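Aerotolerance-related membrane protein (Bacteroides fragilis, PDB 4JDU) binds calcium through its von Willebrand factor type A domain and, going by its name, is a membrane protein with a probable role in aerotolerance. Local coordinates at residues N96-S101 with R110-I115; S39-G44 with A201-I206; P28-K33 with I169-N174. The protein carries 6 engineered substitutions. One frame throughout, in Å; residues are numbered along the deposited sequence.

Interaction 1. Residues N96-S101 with R110-I115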
loop_
_atom_site.group_PDB
_atom_site.type_symbol
_atom_site.label_atom_id
_atom_site.label_comp_id
_atom_site.label_asym_id
_atom_site.label_seq_id
_atom_site.Cartn_x
_atom_site.Cartn_y
_atom_site.Cartn_z
ATOM N N ASN A 96 6.158 6.920 -7.488
ATOM C CA ASN A 96 7.222 7.222 -8.443
ATOM C C ASN A 96 8.148 6.030 -8.646
ATOM O O ASN A 96 8.515 5.704 -9.769
ATOM C CB ASN A 96 8.052 8.427 -7.988
ATOM C CG ASN A 96 7.364 9.754 -8.253
ATOM O OD1 ASN A 96 6.406 9.838 -9.026
ATOM N ND2 ASN A 96 7.864 10.804 -7.622
ATOM N N LEU A 97 8.523 5.373 -7.554
ATOM C CA LEU A 97 9.404 4.224 -7.642
ATOM C C LEU A 97 8.693 3.082 -8.364
ATOM O O LEU A 97 9.278 2.434 -9.244
ATOM C CB LEU A 97 9.818 3.786 -6.237
ATOM C CG LEU A 97 10.700 2.545 -6.176
ATOM C CD1 LEU A 97 12.009 2.765 -6.894
ATOM C CD2 LEU A 97 10.936 2.186 -4.710
ATOM N N ALA A 98 7.433 2.842 -7.998
ATOM C CA ALA A 98 6.644 1.794 -8.647
ATOM C C ALA A 98 6.508 2.004 -10.150
ATOM O O ALA A 98 6.625 1.046 -10.927
ATOM C CB ALA A 98 5.269 1.676 -7.995
ATOM N N ALA A 99 6.272 3.252 -10.557
ATOM C CA ALA A 99 6.062 3.560 -11.967
ATOM C C ALA A 99 7.290 3.253 -12.808
ATOM O O ALA A 99 7.184 3.047 -14.011
ATOM C CB ALA A 99 5.658 5.019 -12.140
ATOM N N ARG A 100 8.454 3.223 -12.175
ATOM C CA ARG A 100 9.704 2.960 -12.863
ATOM C C ARG A 100 10.180 1.527 -12.687
ATOM O O ARG A 100 11.295 1.182 -13.093
ATOM C CB ARG A 100 10.761 3.952 -12.379
ATOM C CG ARG A 100 10.456 5.363 -12.866
ATOM C CD ARG A 100 11.545 6.347 -12.508
ATOM N NE ARG A 100 12.866 5.922 -12.949
ATOM C CZ ARG A 100 13.986 6.508 -12.540
ATOM N NH1 ARG A 100 15.176 6.100 -12.974
ATOM N NH2 ARG A 100 13.897 7.521 -11.687
ATOM N N SER A 101 9.317 0.681 -12.135
ATOM C CA SER A 101 9.717 -0.667 -11.744
ATOM C C SER A 101 9.121 -1.795 -12.582
ATOM O O SER A 101 9.346 -2.973 -12.280
ATOM C CB SER A 101 9.374 -0.910 -10.273
ATOM O OG SER A 101 10.161 -0.084 -9.437
ATOM N N ARG A 110 -0.148 -2.448 -16.840
ATOM C CA ARG A 110 0.632 -2.141 -15.650
ATOM C C ARG A 110 -0.277 -1.481 -14.617
ATOM O O ARG A 110 -0.976 -0.511 -14.919
ATOM C CB ARG A 110 1.794 -1.196 -15.975
ATOM C CG ARG A 110 2.758 -1.648 -17.072
ATOM C CD ARG A 110 3.712 -0.481 -17.389
ATOM N NE ARG A 110 4.751 -0.656 -18.417
ATOM C CZ ARG A 110 5.433 -1.767 -18.707
ATOM N NH1 ARG A 110 5.218 -2.920 -18.079
ATOM N NH2 ARG A 110 6.353 -1.719 -19.666
ATOM N N ALA A 111 -0.268 -2.006 -13.399
ATOM C CA ALA A 111 -1.080 -1.446 -12.319
ATOM C C ALA A 111 -0.276 -1.334 -11.042
ATOM O O ALA A 111 0.511 -2.223 -10.712
ATOM C CB ALA A 111 -2.317 -2.304 -12.080
ATOM N N ILE A 112 -0.480 -0.233 -10.329
ATOM C CA ILE A 112 0.112 -0.025 -9.015
ATOM C C ILE A 112 -0.997 -0.136 -7.993
ATOM O O ILE A 112 -2.090 0.392 -8.205
ATOM C CB ILE A 112 0.776 1.359 -8.918
ATOM C CG1 ILE A 112 1.922 1.464 -9.935
ATOM C CG2 ILE A 112 1.257 1.641 -7.490
ATOM C CD1 ILE A 112 2.506 2.855 -10.061
ATOM N N VAL A 113 -0.734 -0.859 -6.909
ATOM C CA VAL A 113 -1.701 -0.960 -5.816
ATOM C C VAL A 113 -1.052 -0.445 -4.542
ATOM O O VAL A 113 -0.174 -1.101 -3.975
ATOM C CB VAL A 113 -2.184 -2.412 -5.614
ATOM C CG1 VAL A 113 -3.214 -2.482 -4.480
ATOM C CG2 VAL A 113 -2.776 -2.973 -6.905
ATOM N N VAL A 114 -1.446 0.759 -4.137
ATOM C CA VAL A 114 -0.941 1.370 -2.910
ATOM C C VAL A 114 -1.812 0.933 -1.740
ATOM O O VAL A 114 -3.033 1.071 -1.801
ATOM C CB VAL A 114 -0.946 2.909 -3.004
ATOM C CG1 VAL A 114 -0.316 3.518 -1.769
ATOM C CG2 VAL A 114 -0.191 3.376 -4.253
ATOM N N ILE A 115 -1.187 0.384 -0.695
ATOM C CA ILE A 115 -1.898 -0.068 0.504
ATOM C C ILE A 115 -1.415 0.747 1.703
ATOM O O ILE A 115 -0.251 0.677 2.093
ATOM C CB ILE A 115 -1.711 -1.579 0.731
ATOM C CG1 ILE A 115 -2.019 -2.321 -0.576
ATOM C CG2 ILE A 115 -2.603 -2.073 1.849
ATOM C CD1 ILE A 115 -1.905 -3.816 -0.488
#

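Interaction 2. Residues S39-G44 with A201-I206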
loop_
_atom_site.group_PDB
_atom_site.type_symbol
_atom_site.label_atom_id
_atom_site.label_comp_id
_atom_site.label_asym_id
_atom_site.label_seq_id
_atom_site.Cartn_x
_atom_site.Cartn_y
_atom_site.Cartn_z
ATOM N N SER A 39 -1.398 -11.336 0.537
ATOM C CA SER A 39 -1.354 -12.788 0.425
ATOM C C SER A 39 -2.535 -13.327 -0.387
ATOM O O SER A 39 -2.358 -14.171 -1.273
ATOM C CB SER A 39 -1.333 -13.416 1.817
ATOM O OG SER A 39 -1.175 -14.822 1.740
ATOM N N LYS A 40 -3.737 -12.839 -0.090
ATOM C CA LYS A 40 -4.921 -13.262 -0.836
ATOM C C LYS A 40 -4.819 -12.831 -2.287
ATOM O O LYS A 40 -5.161 -13.590 -3.201
ATOM C CB LYS A 40 -6.201 -12.678 -0.222
ATOM C CG LYS A 40 -6.464 -13.121 1.196
ATOM C CD LYS A 40 -6.155 -14.598 1.340
ATOM C CE LYS A 40 -6.294 -15.069 2.773
ATOM N NZ LYS A 40 -5.982 -16.523 2.872
ATOM N N LEU A 41 -4.349 -11.606 -2.484
ATOM C CA LEU A 41 -4.232 -11.017 -3.815
ATOM C C LEU A 41 -3.340 -11.857 -4.723
ATOM O O LEU A 41 -3.714 -12.166 -5.862
ATOM C CB LEU A 41 -3.703 -9.584 -3.703
ATOM C CG LEU A 41 -3.570 -8.758 -4.982
ATOM C CD1 LEU A 41 -4.875 -8.772 -5.734
ATOM C CD2 LEU A 41 -3.184 -7.337 -4.633
ATOM N N VAL A 42 -2.171 -12.244 -4.221
ATOM C CA VAL A 42 -1.254 -13.051 -5.024
ATOM C C VAL A 42 -1.744 -14.490 -5.213
ATOM O O VAL A 42 -1.533 -15.077 -6.283
ATOM C CB VAL A 42 0.195 -13.034 -4.481
ATOM C CG1 VAL A 42 0.708 -11.612 -4.376
ATOM C CG2 VAL A 42 0.290 -13.738 -3.149
ATOM N N ASP A 43 -2.402 -15.056 -4.197
ATOM C CA ASP A 43 -2.935 -16.417 -4.302
ATOM C C ASP A 43 -4.055 -16.469 -5.334
ATOM O O ASP A 43 -4.368 -17.533 -5.871
ATOM C CB ASP A 43 -3.441 -16.941 -2.948
ATOM C CG ASP A 43 -2.335 -17.546 -2.094
ATOM O OD1 ASP A 43 -1.215 -17.734 -2.611
ATOM O OD2 ASP A 43 -2.597 -17.850 -0.908
ATOM N N GLY A 44 -4.653 -15.314 -5.614
ATOM C CA GLY A 44 -5.698 -15.218 -6.619
ATOM C C GLY A 44 -5.201 -14.825 -8.001
ATOM O O GLY A 44 -6.002 -14.513 -8.883
ATOM N N ALA A 201 -12.276 -7.274 -5.496
ATOM C CA ALA A 201 -12.552 -6.014 -6.169
ATOM C C ALA A 201 -11.304 -5.466 -6.855
ATOM O O ALA A 201 -11.381 -4.933 -7.967
ATOM C CB ALA A 201 -13.110 -5.007 -5.185
ATOM N N ILE A 202 -10.154 -5.599 -6.200
ATOM C CA ILE A 202 -8.920 -5.105 -6.796
ATOM C C ILE A 202 -8.479 -5.993 -7.969
ATOM O O ILE A 202 -8.026 -5.487 -8.996
ATOM C CB ILE A 202 -7.789 -4.878 -5.744
ATOM C CG1 ILE A 202 -6.630 -4.111 -6.377
ATOM C CG2 ILE A 202 -7.317 -6.178 -5.131
ATOM C CD1 ILE A 202 -7.054 -2.763 -6.895
ATOM N N ASN A 203 -8.639 -7.308 -7.829
ATOM C CA ASN A 203 -8.372 -8.232 -8.932
ATOM C C ASN A 203 -9.299 -7.959 -10.111
ATOM O O ASN A 203 -8.905 -8.078 -11.272
ATOM C CB ASN A 203 -8.534 -9.688 -8.484
ATOM C CG ASN A 203 -7.316 -10.215 -7.746
ATOM O OD1 ASN A 203 -7.406 -10.625 -6.587
ATOM N ND2 ASN A 203 -6.168 -10.208 -8.416
ATOM N N GLN A 204 -10.536 -7.590 -9.796
ATOM C CA GLN A 204 -11.534 -7.260 -10.807
ATOM C C GLN A 204 -11.151 -6.007 -11.588
ATOM O O GLN A 204 -11.314 -5.951 -12.809
ATOM C CB GLN A 204 -12.909 -7.083 -10.153
ATOM C CG GLN A 204 -13.971 -6.467 -11.054
ATOM C CD GLN A 204 -15.350 -6.500 -10.420
ATOM O OE1 GLN A 204 -15.748 -7.505 -9.833
ATOM N NE2 GLN A 204 -16.083 -5.395 -10.526
ATOM N N GLU A 205 -10.637 -5.004 -10.882
ATOM C CA GLU A 205 -10.190 -3.772 -11.525
ATOM C C GLU A 205 -8.926 -4.011 -12.347
ATOM O O GLU A 205 -8.771 -3.473 -13.445
ATOM C CB GLU A 205 -9.932 -2.688 -10.478
ATOM C CG GLU A 205 -9.519 -1.348 -11.066
ATOM C CD GLU A 205 -10.562 -0.772 -12.004
ATOM O OE1 GLU A 205 -11.774 -0.946 -11.743
ATOM O OE2 GLU A 205 -10.166 -0.141 -13.007
ATOM N N ILE A 206 -8.023 -4.815 -11.796
ATOM C CA ILE A 206 -6.765 -5.149 -12.457
ATOM C C ILE A 206 -7.010 -5.933 -13.748
ATOM O O ILE A 206 -6.352 -5.695 -14.765
ATOM C CB ILE A 206 -5.837 -5.947 -11.510
ATOM C CG1 ILE A 206 -5.218 -5.017 -10.461
ATOM C CG2 ILE A 206 -4.741 -6.676 -12.286
ATOM C CD1 ILE A 206 -4.397 -5.739 -9.412
#

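Interaction 3. Residues P28-K33 with I169-N174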
loop_
_atom_site.group_PDB
_atom_site.type_symbol
_atom_site.label_atom_id
_atom_site.label_comp_id
_atom_site.label_asym_id
_atom_site.label_seq_id
_atom_site.Cartn_x
_atom_site.Cartn_y
_atom_site.Cartn_z
ATOM N N PRO A 28 -5.814 -7.709 12.762
ATOM C CA PRO A 28 -5.269 -7.444 14.100
ATOM C C PRO A 28 -4.479 -6.133 14.164
ATOM O O PRO A 28 -4.251 -5.622 15.266
ATOM C CB PRO A 28 -4.378 -8.664 14.376
ATOM C CG PRO A 28 -4.006 -9.189 13.032
ATOM C CD PRO A 28 -5.026 -8.709 12.018
ATOM N N SER A 29 -4.093 -5.595 13.009
ATOM C CA SER A 29 -3.592 -4.229 12.910
ATOM C C SER A 29 -3.711 -3.838 11.458
ATOM O O SER A 29 -4.013 -4.687 10.622
ATOM C CB SER A 29 -2.140 -4.140 13.354
ATOM O OG SER A 29 -1.301 -4.798 12.412
ATOM N N ARG A 30 -3.490 -2.565 11.142
ATOM C CA ARG A 30 -3.551 -2.127 9.749
ATOM C C ARG A 30 -2.519 -2.889 8.922
ATOM O O ARG A 30 -2.834 -3.397 7.840
ATOM C CB ARG A 30 -3.302 -0.621 9.649
ATOM C CG ARG A 30 -4.414 0.205 10.298
ATOM C CD ARG A 30 -4.076 1.671 10.295
ATOM N NE ARG A 30 -5.049 2.453 11.053
ATOM C CZ ARG A 30 -4.934 3.758 11.256
ATOM N NH1 ARG A 30 -3.894 4.409 10.743
ATOM N NH2 ARG A 30 -5.847 4.406 11.968
ATOM N N LEU A 31 -1.304 -3.004 9.446
ATOM C CA LEU A 31 -0.252 -3.711 8.728
ATOM C C LEU A 31 -0.572 -5.189 8.543
ATOM O O LEU A 31 -0.370 -5.734 7.449
ATOM C CB LEU A 31 1.094 -3.539 9.435
ATOM C CG LEU A 31 2.284 -4.198 8.726
ATOM C CD1 LEU A 31 2.429 -3.720 7.276
ATOM C CD2 LEU A 31 3.574 -3.949 9.514
ATOM N N GLU A 32 -1.060 -5.852 9.585
ATOM C CA GLU A 32 -1.349 -7.273 9.450
ATOM C C GLU A 32 -2.517 -7.519 8.512
ATOM O O GLU A 32 -2.510 -8.491 7.753
ATOM C CB GLU A 32 -1.557 -7.922 10.816
ATOM C CG GLU A 32 -0.285 -7.946 11.646
ATOM C CD GLU A 32 0.881 -8.631 10.952
ATOM O OE1 GLU A 32 2.000 -8.085 11.026
ATOM O OE2 GLU A 32 0.686 -9.721 10.367
ATOM N N LYS A 33 -3.492 -6.615 8.521
ATOM C CA LYS A 33 -4.612 -6.739 7.600
ATOM C C LYS A 33 -4.092 -6.566 6.174
ATOM O O LYS A 33 -4.495 -7.307 5.263
ATOM C CB LYS A 33 -5.699 -5.711 7.931
ATOM C CG LYS A 33 -6.920 -5.785 7.034
ATOM C CD LYS A 33 -7.750 -7.019 7.334
ATOM C CE LYS A 33 -9.141 -6.634 7.771
ATOM N NZ LYS A 33 -10.052 -7.815 7.886
ATOM N N ILE A 169 -0.297 9.878 20.177
ATOM C CA ILE A 169 -0.605 10.099 18.772
ATOM C C ILE A 169 -1.854 9.318 18.375
ATOM O O ILE A 169 -1.982 8.125 18.663
ATOM C CB ILE A 169 0.578 9.666 17.876
ATOM C CG1 ILE A 169 1.774 10.605 18.083
ATOM C CG2 ILE A 169 0.160 9.641 16.414
ATOM C CD1 ILE A 169 3.102 10.020 17.573
ATOM N N VAL A 170 -2.784 9.994 17.716
ATOM C CA VAL A 170 -3.936 9.313 17.153
ATOM C C VAL A 170 -3.834 9.381 15.640
ATOM O O VAL A 170 -3.692 10.465 15.065
ATOM C CB VAL A 170 -5.255 9.962 17.618
ATOM C CG1 VAL A 170 -6.439 9.308 16.929
ATOM C CG2 VAL A 170 -5.384 9.854 19.132
ATOM N N THR A 171 -3.883 8.218 15.008
ATOM C CA THR A 171 -3.814 8.123 13.554
ATOM C C THR A 171 -5.157 7.712 12.976
ATOM O O THR A 171 -5.821 6.829 13.513
ATOM C CB THR A 171 -2.717 7.137 13.096
ATOM O OG1 THR A 171 -2.825 6.951 11.681
ATOM C CG2 THR A 171 -2.843 5.773 13.803
ATOM N N ARG A 172 -5.546 8.363 11.881
ATOM C CA ARG A 172 -6.842 8.136 11.253
ATOM C C ARG A 172 -6.671 7.785 9.783
ATOM O O ARG A 172 -5.777 8.304 9.113
ATOM C CB ARG A 172 -7.700 9.404 11.358
ATOM C CG ARG A 172 -8.033 9.829 12.771
ATOM C CD ARG A 172 -8.737 11.187 12.836
ATOM N NE ARG A 172 -9.012 11.559 14.219
ATOM C CZ ARG A 172 -8.118 12.119 15.031
ATOM N NH1 ARG A 172 -6.891 12.375 14.594
ATOM N NH2 ARG A 172 -8.439 12.416 16.279
ATOM N N LEU A 173 -7.527 6.907 9.277
ATOM C CA LEU A 173 -7.601 6.693 7.833
ATOM C C LEU A 173 -7.952 8.018 7.175
ATOM O O LEU A 173 -8.931 8.665 7.558
ATOM C CB LEU A 173 -8.678 5.663 7.501
ATOM C CG LEU A 173 -8.955 5.487 6.000
ATOM C CD1 LEU A 173 -7.871 4.667 5.347
ATOM C CD2 LEU A 173 -10.310 4.836 5.796
ATOM N N ASN A 174 -7.139 8.433 6.208
ATOM C CA ASN A 174 -7.413 9.645 5.444
ATOM C C ASN A 174 -8.069 9.271 4.133
ATOM O O ASN A 174 -7.409 9.159 3.096
ATOM C CB ASN A 174 -6.127 10.433 5.188
ATOM C CG ASN A 174 -6.396 11.808 4.581
ATOM O OD1 ASN A 174 -7.433 12.037 3.952
ATOM N ND2 ASN A 174 -5.457 12.727 4.763
#

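Interaction 1. Residues N96-S101 with R110-I115
The contact turns on one methyl group: CD1 of I112 presses against CB of A98 at 3.6 Å. The same methyl also lies against the helix backbone, 3.8 Å from N of A99, and has CB of A99 as a looser neighbour at 4.4 Å. CG1 and CG2 of I112 stand farther back, CG1 at 3.9 Å from CB of A98, so the isoleucine meets the helix with its longer branch in front and the short branch beside it. That longer branch is fully extended, CD1 anti to CA (chi2 171°), which carries the methyl from the strand to the surface of the helix. A98, with nothing beyond CB, lets the backbones come close, the CA atoms of A98 and I112 being 6.8 Å apart.

Behind A98 the chain turns back on itself. S101 folds its hydroxyl back and gives OG to L97 O at 2.7 Å, arriving above the carbonyl plane, while R100 N reaches that oxygen from the other face.

All this is helix-on-sheet packing in the alpha/beta fold of the vWA domain, away from the metal site. Helix 91-99 covers the central strand 109-116 and spreads past it: A98 also touches M12 of strand 9-16, L97 reaches A59 and T61 of strand 59-66, and on the other flank I112 is hydrogen-bonded through its backbone to Q138 and N140.

Interaction 2. Residues S39-G44 with A201-I206
Between residues 39-44 and 201-206 the nearest CA atoms are those of L41 and N203, 7.1 Å apart. L41 does the reaching. Its CG stands anti to the backbone N (chi1 -177°), and this swings the isobutyl end across the gap although the first bond of the side chain does not aim there. A single methyl, CD1, then meets both partners: CG2 of I202 at 3.6 Å and the amide carbon CG of N203 at 3.5 Å. The L41 and N203 side chains pass at a slant, the asparagine lying against the leucine methyl.

I202 offers its short branch. CG2 sits between the backbone N and the carbonyl carbon, turned to L41, while the longer CG1 branch leads off in another direction. G44, just past helix 37-43, comes only loosely near N203.

Both helices lie on the same side of the sheet. L41 rests on I13 of strand 9-16, I206 on V9 and V11 of that strand, and I202 on N140 of strand 138-143. D43 forms a salt bridge with K73, and E205 OE2 is hydrogen-bonded to Q138.

With one methyl bridging to an apolar branch and to an amide, and 173 Å² buried in total, the two helices are joined here by van der Waals contact and burial of L41, without any direct polar bond between the segments.

Interaction 3. Residues P28-K33 with I169-N174
The guanidinium of R30 meets T171 at its edge, where the carbonyl carbon of T171 and N of R172 lie in its plane. The two terminal nitrogens grip the threonine end-on. NH1 bonds OG1 of T171 at 2.9 Å (N-H...O angle 151°), and NH2 bonds the T171 carbonyl O, also at 2.9 Å (144°); both acceptors are tilted a little from the guanidinium plane. NH2 comes in well above the carbonyl plane. Across the backbone, one face of the R172 guanidinium carries CG1 of V170, 3.6 Å above the plane and offset toward the rim.

R30 reaches this far because its chain is extended from CG to NE, and the two side chains approach from opposite directions. On T171, OG1 is anti to the backbone N (chi1 172°), leaving CG2 3.5 Å from R30 NH1.

Salt bridges fix the arginine further, NH2 to D25 and NH1 to D117. This is the edge of the metal-ion-dependent adhesion site typical of vWA domains: S18, S20 and T89 hold the calcium ion, and D117 is a known calcium-binding residue of this protein, though it does not hold the ion in this chain. T171 packs on S20, its side chain about 6 Å from the ion at the nearest atoms.

At the root of the arginine, S29 N-caps helix 30-33, OG accepting from E32 N. On the far segment R172 N is hydrogen-bonded to E119 OE1.

Overall arrangement
Following the chain from the N terminus, residues 28-33 open interaction 3 and, in the next helix, 39-44 open interaction 2. Interaction 1 then opens and closes within a short loop, 96-101 to 110-115, nested inside both longer ones. Residues 169-174 close interaction 3, and 201-206 close interaction 2 near the C terminus, so these two cross. Interaction 1 ties a helix to the middle of the main sheet; interaction 2 joins early and late helices on the same sheet, touching interaction 1 where V113 meets I202 and I206. Interaction 3, about 22 Å from interaction 1 between centres, brings a late excursion back to the metal site.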